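PDB 7JRM: F5/8 type C domain protein, which probably recognises mucin-type glycans, as a fragment of the O-glycopeptidase ZmpB that includes a family 51 carbohydrate-binding module with a bound calcium ion. Local coordinates for residues 403-408 against 425-430; 407-412 against 444-449. All coordinates share one frame; numbering follows the deposited sequence.

Contact 1 (403-408 against 425-430); sequences GKNVAK and AKDEFT
Asn405 meets Asp427 through an amide-to-carboxylate hydrogen bond: Asn405 ND2 donates to Asp427 OD1 over 3.0 Å, with an N-H...O angle of 149°. The oxygen receives it on its anti lone pair, the one turned away from OD2, and lies somewhat out of the amide plane. The two side chains slide past each other in opposite directions with their flat ends 34° apart, so this is a meeting alongside, with one amide N-H reaching one oxygen. The same ND2 makes a weak bond to the backbone Lys426 O at 3.4 Å.

The other end of the amide is held too. Asn405 CG lies anti to the backbone N (chi1 -172°), and Asn405 OD1 accepts from Ala407 N at 3.1 Å, the donor standing well above the carbonyl plane. Accepting from the N-H two residues on makes this an Asx turn, formed where the chain enters strand 407-413. OD1 also accepts from Val398 N, its strongest partner, and with both ends of the amide engaged its rotation should be fixed. Ser396 OG binds Lys426 O as well, which ties the crossing chain to the region of 396-398.

Residues 425-427 carry the chain from edge strand 419-424 to strand 428-432, which pairs with 391-395 in a separate two-stranded sheet. At the start of this passage Ala425 N still bonds to Lys408 O at 3.1 Å, but it comes from above the carbonyl plane and the bond is bent, as the chain leaves the edge. The CA atoms of Lys408 and Ala425 are 5.1 Å apart here. Packing is slight: Ala425 CB rests 3.2 Å from Lys408 O and touches Ala407 CB at 3.6 Å, within a total buried surface of 210 Å².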
loop_
_atom_site.group_PDB
_atom_site.type_symbol
_atom_site.label_atom_id
_atom_site.label_comp_id
_atom_site.label_asym_id
_atom_site.label_seq_id
_atom_site.Cartn_x
_atom_site.Cartn_y
_atom_site.Cartn_z
ATOM N N GLY A 403 7.233 33.050 -0.106
ATOM C CA GLY A 403 8.302 33.724 -0.815
ATOM C C GLY A 403 7.844 34.730 -1.845
ATOM O O GLY A 403 8.613 35.069 -2.748
ATOM N N LYS A 404 6.614 35.220 -1.735
ATOM C CA LYS A 404 6.057 36.174 -2.683
ATOM C C LYS A 404 6.129 37.584 -2.110
ATOM O O LYS A 404 5.850 37.800 -0.928
ATOM C CB LYS A 404 4.606 35.817 -3.018
ATOM C CG LYS A 404 3.800 36.952 -3.631
ATOM C CD LYS A 404 2.534 36.436 -4.294
ATOM C CE LYS A 404 1.464 37.515 -4.356
ATOM N NZ LYS A 404 0.825 37.745 -3.030
ATOM N N ASN A 405 6.513 38.539 -2.955
ATOM C CA ASN A 405 6.532 39.939 -2.553
ATOM C C ASN A 405 5.104 40.446 -2.400
ATOM O O ASN A 405 4.317 40.406 -3.353
ATOM C CB ASN A 405 7.296 40.775 -3.578
ATOM C CG ASN A 405 7.519 42.204 -3.119
ATOM O OD1 ASN A 405 7.204 42.561 -1.982
ATOM N ND2 ASN A 405 8.066 43.029 -4.002
ATOM N N VAL A 406 4.767 40.920 -1.204
ATOM C CA VAL A 406 3.421 41.388 -0.902
ATOM C C VAL A 406 3.389 42.903 -0.701
ATOM O O VAL A 406 2.451 43.428 -0.106
ATOM C CB VAL A 406 2.835 40.653 0.314
ATOM C CG1 VAL A 406 2.649 39.175 0.000
ATOM C CG2 VAL A 406 3.733 40.835 1.528
ATOM N N ALA A 407 4.403 43.614 -1.190
ATOM C CA ALA A 407 4.421 45.065 -1.078
ATOM C C ALA A 407 3.321 45.676 -1.939
ATOM O O ALA A 407 3.067 45.228 -3.061
ATOM C CB ALA A 407 5.786 45.615 -1.488
ATOM N N LYS A 408 2.667 46.709 -1.407
ATOM C CA LYS A 408 1.484 47.288 -2.036
ATOM C C LYS A 408 1.733 48.720 -2.497
ATOM O O LYS A 408 1.749 48.985 -3.701
ATOM C CB LYS A 408 0.294 47.222 -1.075
ATOM C CG LYS A 408 -0.115 45.811 -0.691
ATOM C CD LYS A 408 -0.333 44.946 -1.922
ATOM C CE LYS A 408 -0.645 43.510 -1.537
ATOM N NZ LYS A 408 -0.348 42.561 -2.645
ATOM N N ALA A 425 3.896 49.217 -5.933
ATOM C CA ALA A 425 5.104 48.632 -5.371
ATOM C C ALA A 425 5.603 47.490 -6.245
ATOM O O ALA A 425 4.842 46.579 -6.589
ATOM C CB ALA A 425 4.850 48.131 -3.950
ATOM N N LYS A 426 6.884 47.547 -6.604
ATOM C CA LYS A 426 7.550 46.438 -7.272
ATOM C C LYS A 426 8.656 45.906 -6.369
ATOM O O LYS A 426 8.633 46.137 -5.156
ATOM C CB LYS A 426 8.112 46.871 -8.628
ATOM C CG LYS A 426 7.114 47.604 -9.513
ATOM C CD LYS A 426 5.935 46.713 -9.875
ATOM C CE LYS A 426 4.616 47.459 -9.744
ATOM N NZ LYS A 426 3.604 46.984 -10.729
ATOM N N ASP A 427 9.630 45.200 -6.944
ATOM C CA ASP A 427 10.732 44.691 -6.136
ATOM C C ASP A 427 11.649 45.814 -5.666
ATOM O O ASP A 427 12.200 45.741 -4.561
ATOM C CB ASP A 427 11.524 43.647 -6.921
ATOM C CG ASP A 427 10.820 42.304 -6.975
ATOM O OD1 ASP A 427 9.778 42.151 -6.302
ATOM O OD2 ASP A 427 11.308 41.401 -7.686
ATOM N N GLU A 428 11.825 46.852 -6.481
ATOM C CA GLU A 428 12.643 48.001 -6.122
ATOM C C GLU A 428 11.949 49.271 -6.594
ATOM O O GLU A 428 11.086 49.239 -7.474
ATOM C CB GLU A 428 14.052 47.909 -6.728
ATOM C CG GLU A 428 14.836 46.670 -6.316
ATOM C CD GLU A 428 16.329 46.824 -6.524
ATOM O OE1 GLU A 428 16.853 47.933 -6.290
ATOM O OE2 GLU A 428 16.979 45.835 -6.922
ATOM N N PHE A 429 12.335 50.396 -5.995
ATOM C CA PHE A 429 11.782 51.694 -6.356
ATOM C C PHE A 429 12.908 52.693 -6.579
ATOM O O PHE A 429 13.947 52.645 -5.915
ATOM C CB PHE A 429 10.811 52.221 -5.280
ATOM C CG PHE A 429 11.429 52.380 -3.917
ATOM C CD1 PHE A 429 12.033 53.569 -3.545
ATOM C CD2 PHE A 429 11.388 51.342 -3.001
ATOM C CE1 PHE A 429 12.597 53.718 -2.290
ATOM C CE2 PHE A 429 11.948 51.483 -1.743
ATOM C CZ PHE A 429 12.552 52.673 -1.387
ATOM N N THR A 430 12.688 53.598 -7.531
ATOM C CA THR A 430 13.637 54.657 -7.856
ATOM C C THR A 430 12.914 55.990 -7.755
ATOM O O THR A 430 11.873 56.184 -8.392
ATOM C CB THR A 430 14.228 54.465 -9.257
ATOM O OG1 THR A 430 15.216 53.428 -9.221
ATOM C CG2 THR A 430 14.871 55.753 -9.751
#

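Contact 2 (407-412 against 444-449); sequences AKTIRV and HVLFED
Ile410 and Val445 lie side by side and point the same way from a non-hydrogen-bonded antiparallel pair, with Ile410 CD1 3.6 Å from Val445 CG2 and nearly as close to CG1. Ile410 CG1 stands anti to the carbonyl carbon (chi1 -59°), and chi2 of -71° brings CD1 over to the valine's two methyls; Ala407 CB touches Val445 CG1 on this same face.

The opposite face carries Thr409, Arg411, His444 and Leu446. Thr409 CB sits against Leu446 CB at 3.8 Å. The Arg411 and His444 side chains cross obliquely, flat groups 49° apart, and meet through Arg411 CG and His444 CB rather than through the flat groups. Farther out, Arg411 NH1 comes within 3.6 Å of Leu446 CD1, while NH2 makes a salt bridge to Glu422 on strand 419-424; the imidazole meets Phe457 edge-to-face.

Strands 407-413 and 440-449 are antiparallel neighbours in the seven-stranded sheet, 407-413 being next to edge strand 419-424. Arg411 and His444 exchange two nearly straight backbone bonds, but Lys408 and Thr409 both face Leu446, a classic beta bulge, with Thr409 N 3.1 Å from Leu446 O.

From the bulge, the Lys408 side chain crosses that of Glu448 at about a right angle: its CG lies 3.5 Å from Glu448 OE2 and its CE 3.3 Å from Glu448 O. A water accepts from Lys408 NZ at 2.8 Å and donates to Asp449 OD1. The lysine thus touches the glutamate through its methylenes, NZ being 6.0 Å from Glu448 OE2, so any attraction between these charges probably acts at a distance, and the ammonium's link to Asp449 is made through water.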
loop_
_atom_site.group_PDB
_atom_site.type_symbol
_atom_site.label_atom_id
_atom_site.label_comp_id
_atom_site.label_asym_id
_atom_site.label_seq_id
_atom_site.Cartn_x
_atom_site.Cartn_y
_atom_site.Cartn_z
ATOM N N ALA A 407 4.403 43.614 -1.190
ATOM C CA ALA A 407 4.421 45.065 -1.078
ATOM C C ALA A 407 3.321 45.676 -1.939
ATOM O O ALA A 407 3.067 45.228 -3.061
ATOM C CB ALA A 407 5.786 45.615 -1.488
ATOM N N LYS A 408 2.667 46.709 -1.407
ATOM C CA LYS A 408 1.484 47.288 -2.036
ATOM C C LYS A 408 1.733 48.720 -2.497
ATOM O O LYS A 408 1.749 48.985 -3.701
ATOM C CB LYS A 408 0.294 47.222 -1.075
ATOM C CG LYS A 408 -0.115 45.811 -0.691
ATOM C CD LYS A 408 -0.333 44.946 -1.922
ATOM C CE LYS A 408 -0.645 43.510 -1.537
ATOM N NZ LYS A 408 -0.348 42.561 -2.645
ATOM N N THR A 409 1.925 49.658 -1.572
ATOM C CA THR A 409 1.965 51.079 -1.891
ATOM C C THR A 409 3.320 51.665 -1.526
ATOM O O THR A 409 3.793 51.495 -0.397
ATOM C CB THR A 409 0.851 51.833 -1.158
ATOM O OG1 THR A 409 -0.425 51.380 -1.628
ATOM C CG2 THR A 409 0.970 53.330 -1.396
ATOM N N ILE A 410 3.936 52.356 -2.482
ATOM C CA ILE A 410 5.169 53.103 -2.268
ATOM C C ILE A 410 4.806 54.581 -2.273
ATOM O O ILE A 410 4.441 55.134 -3.318
ATOM C CB ILE A 410 6.222 52.796 -3.341
ATOM C CG1 ILE A 410 6.561 51.306 -3.354
ATOM C CG2 ILE A 410 7.475 53.630 -3.111
ATOM C CD1 ILE A 410 7.352 50.853 -2.157
ATOM N N ARG A 411 4.899 55.226 -1.114
ATOM C CA ARG A 411 4.617 56.650 -1.001
ATOM C C ARG A 411 5.784 57.345 -0.314
ATOM O O ARG A 411 6.408 56.786 0.594
ATOM C CB ARG A 411 3.299 56.902 -0.242
ATOM C CG ARG A 411 3.415 56.986 1.272
ATOM C CD ARG A 411 2.228 57.726 1.870
ATOM N NE ARG A 411 0.972 57.362 1.217
ATOM C CZ ARG A 411 0.097 56.492 1.710
ATOM N NH1 ARG A 411 0.334 55.891 2.867
ATOM N NH2 ARG A 411 -1.019 56.223 1.045
ATOM N N VAL A 412 6.092 58.555 -0.774
ATOM C CA VAL A 412 7.188 59.355 -0.241
ATOM C C VAL A 412 6.592 60.554 0.480
ATOM O O VAL A 412 5.683 61.212 -0.042
ATOM C CB VAL A 412 8.156 59.799 -1.351
ATOM C CG1 VAL A 412 9.411 60.407 -0.745
ATOM C CG2 VAL A 412 8.504 58.624 -2.252
ATOM N N HIS A 444 7.672 55.188 2.668
ATOM C CA HIS A 444 6.810 54.207 3.314
ATOM C C HIS A 444 6.464 53.113 2.312
ATOM O O HIS A 444 5.853 53.386 1.275
ATOM C CB HIS A 444 5.540 54.864 3.854
ATOM C CG HIS A 444 5.783 55.794 5.002
ATOM N ND1 HIS A 444 6.322 57.051 4.841
ATOM C CD2 HIS A 444 5.560 55.648 6.330
ATOM C CE1 HIS A 444 6.420 57.641 6.019
ATOM N NE2 HIS A 444 5.966 56.810 6.939
ATOM N N VAL A 445 6.855 51.881 2.626
ATOM C CA VAL A 445 6.576 50.721 1.788
ATOM C C VAL A 445 5.415 49.979 2.439
ATOM O O VAL A 445 5.608 49.166 3.347
ATOM C CB VAL A 445 7.806 49.824 1.628
ATOM C CG1 VAL A 445 7.477 48.619 0.755
ATOM C CG2 VAL A 445 8.974 50.614 1.055
ATOM N N LEU A 446 4.199 50.261 1.979
ATOM C CA LEU A 446 3.015 49.615 2.525
ATOM C C LEU A 446 2.867 48.215 1.946
ATOM O O LEU A 446 3.039 48.004 0.741
ATOM C CB LEU A 446 1.762 50.439 2.222
ATOM C CG LEU A 446 1.664 51.896 2.692
ATOM C CD1 LEU A 446 0.213 52.268 2.960
ATOM C CD2 LEU A 446 2.514 52.162 3.924
ATOM N N PHE A 447 2.545 47.254 2.809
ATOM C CA PHE A 447 2.336 45.884 2.367
ATOM C C PHE A 447 1.248 45.241 3.213
ATOM O O PHE A 447 1.067 45.584 4.385
ATOM C CB PHE A 447 3.634 45.062 2.429
ATOM C CG PHE A 447 4.032 44.640 3.818
ATOM C CD1 PHE A 447 4.817 45.465 4.606
ATOM C CD2 PHE A 447 3.646 43.408 4.323
ATOM C CE1 PHE A 447 5.195 45.078 5.878
ATOM C CE2 PHE A 447 4.017 43.017 5.595
ATOM C CZ PHE A 447 4.793 43.852 6.373
ATOM N N GLU A 448 0.524 44.305 2.602
ATOM C CA GLU A 448 -0.538 43.588 3.290
ATOM C C GLU A 448 -0.714 42.217 2.653
ATOM O O GLU A 448 -0.504 42.041 1.450
ATOM C CB GLU A 448 -1.859 44.370 3.261
ATOM C CG GLU A 448 -2.542 44.410 1.903
ATOM C CD GLU A 448 -3.461 45.608 1.749
ATOM O OE1 GLU A 448 -4.472 45.679 2.478
ATOM O OE2 GLU A 448 -3.173 46.477 0.898
ATOM N N ASP A 449 -1.092 41.248 3.482
ATOM C CA ASP A 449 -1.343 39.882 3.041
ATOM C C ASP A 449 -2.210 39.209 4.098
ATOM O O ASP A 449 -2.631 39.838 5.073
ATOM C CB ASP A 449 -0.031 39.124 2.807
ATOM C CG ASP A 449 -0.201 37.930 1.885
ATOM O OD1 ASP A 449 -0.934 38.050 0.881
ATOM O OD2 ASP A 449 0.401 36.871 2.164
HETATM O O HOH W 1 -1.028 40.020 -1.718
#

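Overall arrangement
Contacts 1 and 2 share Ala407 and Lys408 at the start of strand 407-413, and their centres are 8 Å apart. The strand is approached from two directions: 444-449 pairs with it within the seven-stranded sheet, while 425-430 leaves the edge strand on its other side for the small sheet. The contacts also touch directly, with Val406 O 3.2 Å from Phe447 CB and Ala425 CA 3.7 Å from Ile410 CG1. Both lie on the same side of the chain's centre, about 46 Å and 50 Å from it (centre to centre). The calcium site, formed by Ser163, Val206, Asp208, Gly210 and Asp214, involves neither contact.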